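Local coordinates for protein putative thiosulfate sulfurtransferase YOR285W (Saccharomyces cerevisiae, PDB 3D1P) that transfers sulfur from thiosulfate to glutathione, giving sulfite and S-sulfanylglutathione, a central intermediate of hydrogen sulfide metabolism in yeast, at residues A[41-46]-A[93-98]; A[47-52]-A[60-65]. One frame throughout, in Å; residues are numbered along the deposited sequence. Where two conformers were deposited one is given.

Contact 1 of 2, residues A[41-46]-A[93-98]; sequences VVLVDV and ELIFYC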
loop_
_atom_site.group_PDB
_atom_site.type_symbol
_atom_site.label_atom_id
_atom_site.label_comp_id
_atom_site.label_asym_id
_atom_site.label_seq_id
_atom_site.Cartn_x
_atom_site.Cartn_y
_atom_site.Cartn_z
ATOM N N VAL A 41 3.441 -10.611 0.331
ATOM C CA VAL A 41 3.051 -9.320 0.886
ATOM C C VAL A 41 3.212 -8.265 -0.208
ATOM O O VAL A 41 4.197 -8.287 -0.975
ATOM C CB VAL A 41 3.903 -8.981 2.091
ATOM C CG1 VAL A 41 3.701 -7.511 2.516
ATOM C CG2 VAL A 41 3.602 -9.974 3.223
ATOM N N VAL A 42 2.229 -7.376 -0.315
ATOM C CA VAL A 42 2.237 -6.278 -1.252
ATOM C C VAL A 42 2.109 -4.991 -0.454
ATOM O O VAL A 42 1.199 -4.857 0.349
ATOM C CB VAL A 42 1.076 -6.368 -2.256
ATOM C CG1 VAL A 42 1.102 -5.228 -3.258
ATOM C CG2 VAL A 42 1.086 -7.726 -2.985
ATOM N N LEU A 43 3.007 -4.048 -0.740
ATOM C CA LEU A 43 3.038 -2.735 -0.074
ATOM C C LEU A 43 2.336 -1.753 -1.001
ATOM O O LEU A 43 2.856 -1.401 -2.065
ATOM C CB LEU A 43 4.488 -2.296 0.158
ATOM C CG LEU A 43 5.319 -3.274 1.003
ATOM C CD1 LEU A 43 6.748 -2.765 1.165
ATOM C CD2 LEU A 43 4.680 -3.526 2.346
ATOM N N VAL A 44 1.138 -1.330 -0.617
ATOM C CA VAL A 44 0.268 -0.538 -1.483
ATOM C C VAL A 44 0.265 0.917 -1.025
ATOM O O VAL A 44 -0.396 1.294 -0.071
ATOM C CB VAL A 44 -1.158 -1.069 -1.519
ATOM C CG1 VAL A 44 -1.934 -0.310 -2.577
ATOM C CG2 VAL A 44 -1.200 -2.598 -1.798
ATOM N N ASP A 45 1.038 1.723 -1.764
ATOM C CA ASP A 45 1.175 3.148 -1.506
ATOM C C ASP A 45 0.182 3.866 -2.406
ATOM O O ASP A 45 0.273 3.822 -3.636
ATOM C CB ASP A 45 2.623 3.553 -1.831
ATOM C CG ASP A 45 2.968 4.982 -1.510
ATOM O OD1 ASP A 45 2.101 5.871 -1.531
ATOM O OD2 ASP A 45 4.182 5.206 -1.265
ATOM N N VAL A 46 -0.810 4.500 -1.788
ATOM C CA VAL A 46 -1.908 5.105 -2.543
ATOM C C VAL A 46 -1.787 6.627 -2.631
ATOM O O VAL A 46 -2.749 7.305 -2.983
ATOM C CB VAL A 46 -3.292 4.647 -2.032
ATOM C CG1 VAL A 46 -3.354 3.136 -2.007
ATOM C CG2 VAL A 46 -3.662 5.216 -0.693
ATOM N N GLU A 93 -1.239 -10.680 1.242
ATOM C CA GLU A 93 -1.529 -9.633 2.206
ATOM C C GLU A 93 -1.185 -8.276 1.574
ATOM O O GLU A 93 -0.037 -8.057 1.200
ATOM C CB GLU A 93 -0.690 -9.788 3.471
ATOM C CG GLU A 93 -0.955 -8.710 4.476
ATOM C CD GLU A 93 -0.080 -8.744 5.718
ATOM O OE1 GLU A 93 0.842 -9.561 5.808
ATOM O OE2 GLU A 93 -0.327 -7.900 6.610
ATOM N N LEU A 94 -2.166 -7.396 1.459
ATOM C CA LEU A 94 -1.940 -6.052 0.937
ATOM C C LEU A 94 -1.933 -5.084 2.121
ATOM O O LEU A 94 -2.888 -5.072 2.910
ATOM C CB LEU A 94 -3.045 -5.632 -0.030
ATOM C CG LEU A 94 -2.848 -6.058 -1.488
ATOM C CD1 LEU A 94 -2.757 -7.602 -1.664
ATOM C CD2 LEU A 94 -3.958 -5.464 -2.337
ATOM N N ILE A 95 -0.872 -4.298 2.237
ATOM C CA ILE A 95 -0.693 -3.350 3.329
ATOM C C ILE A 95 -0.843 -1.946 2.751
ATOM O O ILE A 95 -0.045 -1.544 1.918
ATOM C CB ILE A 95 0.670 -3.492 3.995
ATOM C CG1 ILE A 95 0.932 -4.924 4.425
ATOM C CG2 ILE A 95 0.760 -2.520 5.180
ATOM C CD1 ILE A 95 2.337 -5.148 5.043
ATOM N N PHE A 96 -1.864 -1.216 3.190
ATOM C CA PHE A 96 -2.219 0.051 2.594
ATOM C C PHE A 96 -1.720 1.237 3.410
ATOM O O PHE A 96 -1.812 1.248 4.648
ATOM C CB PHE A 96 -3.742 0.179 2.533
ATOM C CG PHE A 96 -4.352 -0.733 1.536
ATOM C CD1 PHE A 96 -4.590 -0.310 0.231
ATOM C CD2 PHE A 96 -4.657 -2.051 1.869
ATOM C CE1 PHE A 96 -5.139 -1.186 -0.692
ATOM C CE2 PHE A 96 -5.186 -2.926 0.925
ATOM C CZ PHE A 96 -5.392 -2.483 -0.347
ATOM N N TYR A 97 -1.267 2.275 2.708
ATOM C CA TYR A 97 -0.843 3.522 3.367
ATOM C C TYR A 97 -0.791 4.631 2.320
ATOM O O TYR A 97 -0.765 4.395 1.116
ATOM C CB TYR A 97 0.514 3.352 4.058
ATOM C CG TYR A 97 1.603 2.833 3.164
ATOM C CD1 TYR A 97 2.424 3.706 2.458
ATOM C CD2 TYR A 97 1.840 1.477 3.005
ATOM C CE1 TYR A 97 3.418 3.252 1.640
ATOM C CE2 TYR A 97 2.823 0.993 2.173
ATOM C CZ TYR A 97 3.640 1.879 1.490
ATOM O OH TYR A 97 4.631 1.390 0.689
ATOM N N CYS A 98 -0.707 5.851 2.839
ATOM C CA CYS A 98 -0.542 7.040 1.998
ATOM C C CYS A 98 0.559 7.919 2.625
ATOM O O CYS A 98 1.675 7.450 2.804
ATOM C CB CYS A 98 -1.898 7.739 1.717
ATOM S SG CYS A 98 -2.791 8.259 3.188
HETATM O O HOH W 1 5.929 3.277 -0.772
#

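Contact 2 of 2, residues A[47-52]-A[60-65]; sequences REPSEY and SINVPY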
loop_
_atom_site.group_PDB
_atom_site.type_symbol
_atom_site.label_atom_id
_atom_site.label_comp_id
_atom_site.label_asym_id
_atom_site.label_seq_id
_atom_site.Cartn_x
_atom_site.Cartn_y
_atom_site.Cartn_z
ATOM N N ARG A 47 -0.596 7.156 -2.382
ATOM C CA ARG A 47 -0.331 8.551 -2.710
ATOM C C ARG A 47 -0.381 8.769 -4.230
ATOM O O ARG A 47 -0.414 7.825 -5.019
ATOM C CB ARG A 47 1.025 8.970 -2.143
ATOM C CG ARG A 47 1.092 8.931 -0.627
ATOM C CD ARG A 47 2.458 9.289 -0.075
ATOM N NE ARG A 47 3.453 8.341 -0.590
ATOM C CZ ARG A 47 4.725 8.580 -0.781
ATOM N NH1 ARG A 47 5.270 9.722 -0.448
ATOM N NH2 ARG A 47 5.463 7.631 -1.339
ATOM N N GLU A 48 -0.396 10.037 -4.626
ATOM C CA GLU A 48 -0.343 10.362 -6.041
ATOM C C GLU A 48 1.052 10.078 -6.592
ATOM O O GLU A 48 2.027 10.022 -5.844
ATOM C CB GLU A 48 -0.743 11.806 -6.302
ATOM C CG GLU A 48 -2.222 12.062 -5.999
ATOM C CD GLU A 48 -3.130 11.155 -6.817
ATOM O OE1 GLU A 48 -3.024 11.215 -8.067
ATOM O OE2 GLU A 48 -3.870 10.335 -6.245
ATOM N N PRO A 49 1.185 9.922 -7.901
ATOM C CA PRO A 49 2.500 9.586 -8.476
ATOM C C PRO A 49 3.596 10.592 -8.131
ATOM O O PRO A 49 4.741 10.215 -7.924
ATOM C CB PRO A 49 2.202 9.480 -9.972
ATOM C CG PRO A 49 0.765 9.034 -10.034
ATOM C CD PRO A 49 0.127 9.842 -8.939
ATOM N N SER A 50 3.258 11.882 -8.071
ATOM C CA SER A 50 4.216 12.904 -7.744
ATOM C C SER A 50 4.732 12.716 -6.339
ATOM O O SER A 50 5.987 12.628 -6.178
ATOM C CB SER A 50 3.591 14.269 -8.020
ATOM O OG SER A 50 2.353 14.413 -7.378
ATOM N N GLU A 51 3.832 12.407 -5.388
ATOM C CA GLU A 51 4.249 12.094 -3.996
ATOM C C GLU A 51 5.152 10.860 -3.927
ATOM O O GLU A 51 6.192 10.795 -3.248
ATOM C CB GLU A 51 3.047 11.869 -3.097
ATOM C CG GLU A 51 2.185 13.073 -2.791
ATOM C CD GLU A 51 0.876 12.711 -2.105
ATOM O OE1 GLU A 51 -0.041 12.215 -2.777
ATOM O OE2 GLU A 51 0.774 12.889 -0.866
ATOM N N TYR A 52 4.807 9.857 -4.704
ATOM C CA TYR A 52 5.585 8.610 -4.742
ATOM C C TYR A 52 6.971 8.827 -5.300
ATOM O O TYR A 52 7.932 8.131 -4.924
ATOM C CB TYR A 52 4.818 7.611 -5.600
ATOM C CG TYR A 52 5.294 6.205 -5.497
ATOM C CD1 TYR A 52 4.768 5.362 -4.538
ATOM C CD2 TYR A 52 6.237 5.706 -6.387
ATOM C CE1 TYR A 52 5.155 4.051 -4.439
ATOM C CE2 TYR A 52 6.624 4.399 -6.336
ATOM C CZ TYR A 52 6.108 3.573 -5.335
ATOM O OH TYR A 52 6.547 2.258 -5.299
ATOM N N SER A 60 7.495 -1.385 -3.131
ATOM C CA SER A 60 6.082 -1.077 -3.045
ATOM C C SER A 60 5.526 -0.823 -4.429
ATOM O O SER A 60 6.275 -0.576 -5.381
ATOM C CB SER A 60 5.862 0.135 -2.161
ATOM O OG SER A 60 6.462 1.324 -2.691
ATOM N N ILE A 61 4.202 -0.843 -4.511
ATOM C CA ILE A 61 3.480 -0.434 -5.704
ATOM C C ILE A 61 2.743 0.862 -5.422
ATOM O O ILE A 61 2.460 1.200 -4.278
ATOM C CB ILE A 61 2.520 -1.527 -6.216
ATOM C CG1 ILE A 61 1.344 -1.778 -5.248
ATOM C CG2 ILE A 61 3.317 -2.793 -6.523
ATOM C CD1 ILE A 61 0.285 -2.718 -5.814
ATOM N N ASN A 62 2.460 1.605 -6.493
ATOM C CA ASN A 62 1.725 2.864 -6.375
ATOM C C ASN A 62 0.374 2.691 -7.064
ATOM O O ASN A 62 0.291 2.441 -8.255
ATOM C CB ASN A 62 2.520 3.976 -7.042
ATOM C CG ASN A 62 1.892 5.365 -6.891
ATOM O OD1 ASN A 62 2.034 6.225 -7.775
ATOM N ND2 ASN A 62 1.286 5.650 -5.751
ATOM N N VAL A 63 -0.702 2.829 -6.276
ATOM C CA VAL A 63 -2.068 2.720 -6.790
ATOM C C VAL A 63 -2.828 3.952 -6.279
ATOM O O VAL A 63 -3.477 3.910 -5.236
ATOM C CB VAL A 63 -2.769 1.420 -6.380
ATOM C CG1 VAL A 63 -4.109 1.330 -7.110
ATOM C CG2 VAL A 63 -1.887 0.203 -6.715
ATOM N N PRO A 64 -2.669 5.080 -6.962
ATOM C CA PRO A 64 -3.134 6.353 -6.399
ATOM C C PRO A 64 -4.622 6.379 -6.060
ATOM O O PRO A 64 -5.482 6.116 -6.910
ATOM C CB PRO A 64 -2.816 7.358 -7.519
ATOM C CG PRO A 64 -1.622 6.743 -8.247
ATOM C CD PRO A 64 -1.918 5.267 -8.224
ATOM N N TYR A 65 -4.945 6.798 -4.820
ATOM C CA TYR A 65 -6.326 6.813 -4.389
ATOM C C TYR A 65 -7.088 8.018 -4.941
ATOM O O TYR A 65 -8.188 7.864 -5.437
ATOM C CB TYR A 65 -6.437 6.740 -2.864
ATOM C CG TYR A 65 -7.870 6.683 -2.430
ATOM C CD1 TYR A 65 -8.614 5.535 -2.613
ATOM C CD2 TYR A 65 -8.496 7.788 -1.866
ATOM C CE1 TYR A 65 -9.984 5.489 -2.275
ATOM C CE2 TYR A 65 -9.826 7.742 -1.549
ATOM C CZ TYR A 65 -10.555 6.595 -1.751
ATOM O OH TYR A 65 -11.892 6.578 -1.410
#

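Contact 1 of 2, residues A[41-46]-A[93-98]
Tyr97 leans over the backbone of Val44 and Asp45 on the neighbouring parallel strand. Its CG sits between the backbone N and the carbonyl carbon (chi1 54°), which turns the ring toward the 41-45 strand. From CB outward, CG and CD2 pass Val44 O, with CD2 3.8 Å from that oxygen. CE1 touches Asp45 CB at 3.6 Å, and Asp45 CA lies over the ring face as a CH-pi contact, 4.2 Å from the ring centroid. The tip, OH, reaches Leu43 CB and is bridged to Asp45 OD2 by a water in the ring plane, 2.7 Å from OH. Asp45 OD2 also forms a salt bridge with Arg47. An alanine in place of Tyr97 would probably leave that water without its phenol partner and open a gap above Val44 and Asp45.

Five backbone hydrogen bonds tie the strands, from Val42 N to Glu93 O through Val46 N to Tyr97 O at 2.9 Å. On the other face Val44 CG2 meets Leu94 CG at 3.8 Å, and Val44 CG1 meets Phe96 CE1. These are central strands of the rhodanese parallel sheet, and strand 93-97 leads directly into Cys98, the persulfide-forming cysteine, just past its C-terminal end.

Contact 2 of 2, residues A[47-52]-A[60-65]
Asn62 lies flat under the Tyr52 ring, and this pair forms the tight part of the contact. Its CB sits over the ring centre, 3.7 Å from the centroid, in a CH-pi contact. The amide and ring planes are only 15° apart, so the two groups are stacked. Asn62 CG is anti to the backbone N (chi1 -176°), which carries the amide along the ring toward the start of the helix. There ND2 donates to Arg47 O at 2.9 Å, from above the carbonyl plane. ND2 also bonds Asp45 O, and the two acceptors fix the rotation of the amide. At the far end of the ring, Tyr52 OH is 2.8 Å from Ser60 OG, which has a further partner in Ile57 O.

The Pro49 side is more open to solvent, and Pro49 and Glu48 meet Pro64 without a hydrogen bond. Pro49, exposed on the helix, sets CD against Pro64 CG at 3.6 Å, the two side chains crossing at about a right angle. Glu48 bends at chi2 (-58°), bringing OE2 to 3.4 Å from Pro64 CB, while its OE1 bonds Ser67.

Glu48 is the N-cap residue, and its N donates to Glu51 OE1 at 2.9 Å. Together with the Tyr52 N to Glu48 O bond, this fastens the first helical turn. The contact belongs to the beta-alpha-beta unit of strand 41-45, helix 49-54 and strand 61-62 in the rhodanese domain.

How the contacts relate
Contact 1 and contact 2 have centres about 10 Å apart and meet on the same parallel sheet. Strand 41-45 runs between strands 93-97 and 61-62, the latter being the outermost strand on that side. Along the chain the order is 41-46, 47-52, 60-65 and 93-98, so both segments of contact 2 come between those of contact 1. Leu43 O to Ile61 N and Val46 O to Tyr65 N, probable hydrogen bonds, stitch the two together. Contact 1 lies near the centre of the chain; the centre of contact 2 is about 9 Å from it. Contact 1 holds the active-site Cys98, and the Arg47 side chain of contact 2 is about 4 Å from that of Cys98.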